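Local coordinates for protein terminal oxygenase component of carbazole 1,9a-dioxygenase (PDB 3GCF) that probably dihydroxylates carbazole at an angular carbon and the adjacent one with molecular oxygen, passing electrons from a Rieske [2Fe-2S] cluster to a mononuclear iron(II), at residues Pro362-Cys365 with Ile366-Trp369. Residues are numbered along the deposited sequence; the frame is centred on the assembly and turned at random.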
loop_
_atom_site.group_PDB
_atom_site.type_symbol
_atom_site.label_atom_id
_atom_site.label_comp_id
_atom_site.label_asym_id
_atom_site.label_seq_id
_atom_site.Cartn_x
_atom_site.Cartn_y
_atom_site.Cartn_z
ATOM N N PRO A 362 37.830 -2.772 -2.384
ATOM C CA PRO A 362 37.491 -2.305 -1.035
ATOM C C PRO A 362 36.348 -3.078 -0.369
ATOM O O PRO A 362 36.252 -3.107 0.858
ATOM C CB PRO A 362 37.140 -0.835 -1.258
ATOM C CG PRO A 362 37.976 -0.462 -2.452
ATOM C CD PRO A 362 37.795 -1.659 -3.350
ATOM N N ASP A 363 35.483 -3.703 -1.165
ATOM C CA ASP A 363 34.357 -4.461 -0.608
ATOM C C ASP A 363 34.769 -5.765 0.077
ATOM O O ASP A 363 33.947 -6.412 0.728
ATOM C CB ASP A 363 33.321 -4.786 -1.693
ATOM C CG ASP A 363 32.740 -3.545 -2.338
ATOM O OD1 ASP A 363 32.525 -2.539 -1.619
ATOM O OD2 ASP A 363 32.487 -3.581 -3.561
ATOM N N MET A 364 36.030 -6.157 -0.063
ATOM C CA MET A 364 36.487 -7.393 0.557
ATOM C C MET A 364 36.247 -7.431 2.061
ATOM O O MET A 364 36.054 -8.505 2.628
ATOM C CB MET A 364 37.970 -7.635 0.262
ATOM C CG MET A 364 38.242 -7.985 -1.194
ATOM S SD MET A 364 37.203 -9.367 -1.773
ATOM C CE MET A 364 36.028 -8.507 -2.899
ATOM N N CYS A 365 36.260 -6.276 2.720
ATOM C CA CYS A 365 36.019 -6.293 4.155
ATOM C C CYS A 365 34.572 -6.726 4.394
ATOM O O CYS A 365 34.274 -7.410 5.371
ATOM C CB CYS A 365 36.303 -4.925 4.796
ATOM S SG CYS A 365 35.278 -3.526 4.282
ATOM N N ILE A 366 33.678 -6.352 3.483
ATOM C CA ILE A 366 32.278 -6.735 3.611
ATOM C C ILE A 366 32.140 -8.229 3.315
ATOM O O ILE A 366 31.346 -8.926 3.946
ATOM C CB ILE A 366 31.387 -5.915 2.649
ATOM C CG1 ILE A 366 31.321 -4.465 3.136
ATOM C CG2 ILE A 366 29.984 -6.525 2.567
ATOM C CD1 ILE A 366 30.624 -3.527 2.180
ATOM N N VAL A 367 32.924 -8.720 2.361
ATOM C CA VAL A 367 32.891 -10.136 2.018
ATOM C C VAL A 367 33.358 -10.974 3.206
ATOM O O VAL A 367 32.796 -12.032 3.482
ATOM C CB VAL A 367 33.788 -10.451 0.801
ATOM C CG1 VAL A 367 33.904 -11.964 0.612
ATOM C CG2 VAL A 367 33.206 -9.807 -0.445
ATOM N N LYS A 368 34.386 -10.504 3.906
ATOM C CA LYS A 368 34.894 -11.229 5.070
ATOM C C LYS A 368 33.835 -11.244 6.160
ATOM O O LYS A 368 33.682 -12.237 6.870
ATOM C CB LYS A 368 36.170 -10.578 5.610
ATOM C CG LYS A 368 37.374 -10.728 4.702
ATOM C CD LYS A 368 38.597 -10.072 5.309
ATOM C CE LYS A 368 39.736 -10.014 4.304
ATOM N NZ LYS A 368 40.096 -11.372 3.836
ATOM N N TRP A 369 33.112 -10.133 6.290
ATOM C CA TRP A 369 32.049 -10.020 7.284
ATOM C C TRP A 369 30.901 -10.979 6.971
ATOM O O TRP A 369 30.374 -11.635 7.866
ATOM C CB TRP A 369 31.535 -8.569 7.357
ATOM C CG TRP A 369 30.053 -8.445 7.621
ATOM C CD1 TRP A 369 29.085 -8.120 6.712
ATOM C CD2 TRP A 369 29.369 -8.713 8.854
ATOM N NE1 TRP A 369 27.842 -8.176 7.298
ATOM C CE2 TRP A 369 27.987 -8.539 8.612
ATOM C CE3 TRP A 369 29.788 -9.091 10.138
ATOM C CZ2 TRP A 369 27.017 -8.731 9.608
ATOM C CZ3 TRP A 369 28.821 -9.283 11.130
ATOM C CH2 TRP A 369 27.453 -9.104 10.856
#
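The carbonyl oxygen of D363 accepts two backbone N-H groups, a bifurcation that shows how a 3-10 turn hands over to an alpha-helix, here helix 364-376 of the catalytic domain. V367 N supplies the main bond, 3.0 Å to D363 O with an N-H...O angle of 152°, whereas I366 N approaches the same oxygen at 2.8 Å but with an angle of only 125°, a weak bond. The i to i+4 pattern begun by V367 continues: K368 N lies 2.9 Å from M364 O, and W369 N donates to C365 O.

Side chains follow the same pitch. M364 and V367 extend alongside each other; M364 bends about its CB-CG and CG-SD bonds, bringing CE to 4.0 Å from V367 CG2. On V367 that methyl is the branch anti to the carbonyl carbon, which puts it beside the backbone N and close to D363 O. K368 passes its aliphatic part across M364 O before turning at chi4 (-59°).

D363 links the contact to both metal centres. Its OD2 is hydrogen-bonded to F360 N and to H77 NE2 of the second subunit, a ligand of that subunit's Rieske cluster, and its side chain lies about 8 Å from that of the iron ligand H189, consistent with an electron path across the subunit interface. W369 NE1 is hydrogen-bonded to Y24 OH. C365 SG packs 4.2 Å from I366 CG1.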